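Local coordinates for protein protease Do-like 8, chloroplastic (Arabidopsis thaliana, PDB 4IC6) that probably cleaves proteins as a chloroplast serine protease of the Deg/HtrA family, with a trypsin-like protease domain and a PDZ domain, at residues Q155-G160 with N203-L209. The protein carries 1 engineered substitution. Coordinates in Å, arbitrary orientation, origin at the centre of the assembly. Residues are numbered along the deposited sequence.
Sequences QCLAIG and NAGGPLL. Engineered in segment 203-209: A204 (natural residue Ser).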
loop_
_atom_site.group_PDB
_atom_site.type_symbol
_atom_site.label_atom_id
_atom_site.label_comp_id
_atom_site.label_asym_id
_atom_site.label_seq_id
_atom_site.Cartn_x
_atom_site.Cartn_y
_atom_site.Cartn_z
ATOM N N GLN A 155 -7.691 -1.423 35.441
ATOM C CA GLN A 155 -7.449 -2.643 34.683
ATOM C C GLN A 155 -8.736 -3.004 33.954
ATOM O O GLN A 155 -9.839 -2.855 34.504
ATOM C CB GLN A 155 -7.101 -3.779 35.652
ATOM C CG GLN A 155 -6.882 -5.144 34.989
ATOM C CD GLN A 155 -6.787 -6.254 36.027
ATOM O OE1 GLN A 155 -7.706 -6.455 36.817
ATOM N NE2 GLN A 155 -5.665 -6.961 36.044
ATOM N N CYS A 156 -8.616 -3.445 32.710
ATOM C CA CYS A 156 -9.782 -3.976 31.993
ATOM C C CYS A 156 -9.451 -5.247 31.212
ATOM O O CYS A 156 -8.311 -5.441 30.770
ATOM C CB CYS A 156 -10.406 -2.923 31.074
ATOM S SG CYS A 156 -9.304 -2.072 29.929
ATOM N N LEU A 157 -10.453 -6.112 31.051
ATOM C CA LEU A 157 -10.278 -7.343 30.285
ATOM C C LEU A 157 -11.291 -7.398 29.157
ATOM O O LEU A 157 -12.486 -7.205 29.373
ATOM C CB LEU A 157 -10.417 -8.610 31.148
ATOM C CG LEU A 157 -10.434 -8.661 32.677
ATOM C CD1 LEU A 157 -10.474 -10.136 33.113
ATOM C CD2 LEU A 157 -9.264 -7.945 33.337
ATOM N N ALA A 158 -10.808 -7.661 27.952
ATOM C CA ALA A 158 -11.674 -7.779 26.790
ATOM C C ALA A 158 -11.772 -9.265 26.432
ATOM O O ALA A 158 -10.750 -9.906 26.144
ATOM C CB ALA A 158 -11.088 -6.972 25.621
ATOM N N ILE A 159 -12.984 -9.813 26.486
ATOM C CA ILE A 159 -13.201 -11.237 26.256
ATOM C C ILE A 159 -13.959 -11.405 24.939
ATOM O O ILE A 159 -14.844 -10.614 24.615
ATOM C CB ILE A 159 -13.969 -11.888 27.442
ATOM C CG1 ILE A 159 -13.208 -11.653 28.751
ATOM C CG2 ILE A 159 -14.215 -13.375 27.207
ATOM C CD1 ILE A 159 -13.767 -12.380 29.962
ATOM N N GLY A 160 -13.586 -12.423 24.171
ATOM C CA GLY A 160 -14.298 -12.770 22.955
ATOM C C GLY A 160 -14.600 -14.253 22.862
ATOM O O GLY A 160 -13.991 -15.077 23.538
ATOM N N ASN A 203 -12.487 -10.332 19.535
ATOM C CA ASN A 203 -13.301 -9.959 20.697
ATOM C C ASN A 203 -14.382 -8.887 20.449
ATOM O O ASN A 203 -15.091 -8.477 21.374
ATOM C CB ASN A 203 -12.424 -9.606 21.900
ATOM C CG ASN A 203 -11.558 -8.372 21.665
ATOM O OD1 ASN A 203 -11.894 -7.501 20.867
ATOM N ND2 ASN A 203 -10.423 -8.308 22.359
ATOM N N ALA A 204 -14.524 -8.463 19.199
ATOM C CA ALA A 204 -15.550 -7.490 18.826
ATOM C C ALA A 204 -16.940 -8.028 19.178
ATOM O O ALA A 204 -17.238 -9.199 18.917
ATOM C CB ALA A 204 -15.461 -7.153 17.334
ATOM N N GLY A 205 -17.775 -7.176 19.782
ATOM C CA GLY A 205 -19.104 -7.564 20.257
ATOM C C GLY A 205 -19.110 -8.164 21.658
ATOM O O GLY A 205 -20.177 -8.317 22.286
ATOM N N GLY A 206 -17.923 -8.537 22.136
ATOM C CA GLY A 206 -17.756 -9.118 23.454
ATOM C C GLY A 206 -17.643 -8.047 24.527
ATOM O O GLY A 206 -17.648 -6.849 24.229
ATOM N N PRO A 207 -17.567 -8.471 25.792
ATOM C CA PRO A 207 -17.582 -7.520 26.900
ATOM C C PRO A 207 -16.196 -7.006 27.202
ATOM O O PRO A 207 -15.221 -7.764 27.102
ATOM C CB PRO A 207 -18.037 -8.386 28.075
ATOM C CG PRO A 207 -17.407 -9.733 27.775
ATOM C CD PRO A 207 -17.480 -9.870 26.260
ATOM N N LEU A 208 -16.135 -5.740 27.593
ATOM C CA LEU A 208 -14.994 -5.200 28.302
ATOM C C LEU A 208 -15.333 -5.236 29.784
ATOM O O LEU A 208 -16.338 -4.658 30.195
ATOM C CB LEU A 208 -14.743 -3.758 27.866
ATOM C CG LEU A 208 -13.468 -3.138 28.437
ATOM C CD1 LEU A 208 -12.264 -3.886 27.841
ATOM C CD2 LEU A 208 -13.392 -1.648 28.110
ATOM N N LEU A 209 -14.506 -5.901 30.594
ATOM C CA LEU A 209 -14.799 -6.011 32.024
ATOM C C LEU A 209 -13.825 -5.194 32.887
ATOM O O LEU A 209 -12.663 -4.994 32.506
ATOM C CB LEU A 209 -14.773 -7.476 32.474
ATOM C CG LEU A 209 -15.675 -8.462 31.732
ATOM C CD1 LEU A 209 -15.465 -9.842 32.336
ATOM C CD2 LEU A 209 -17.156 -8.044 31.841
HETATM O O HOH W 1 -10.077 -11.034 23.703
#
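Strand 155-160 runs antiparallel to strand 207-209, with short axes 4.5 Å apart at closest approach and 156° between directions. L157 and L209 form a hydrogen-bonded pair: L157 N to L209 O is 2.9 Å, L209 N to L157 O 2.7 Å. I159 N continues the pairing to P207 O at 3.1 Å. Ahead of the strand, N203 to G206 make a type II turn, closed by G206 N to N203 O at 2.9 Å. G205 has a positive phi, which favours glycine there. G206 and G160 lack side chains where a CB would clash with I159 O and N203 CA respectively.

On one face, L208 CD1 packs on C156 CB (3.9 Å) and A158 CB (4.0 Å). On the other, I159 CD1 meets L209 CD1 at 3.9 Å. A water joins A158 O (2.8 Å) to N203 ND2 (3.1 Å), while N203 OD1 bonds to N200 N.

A204, engineered from serine, is the predicted nucleophile position; its CB points away from strand 155-160. The turn thus carries the catalytic position, as in other chymotrypsin-like proteases. The strand pairing joins the two edges of the six-stranded sheet and so closes the second barrel. Strands 168-176 and 215-219 flank the pair, and L157 and L209 pack against helix 26-39.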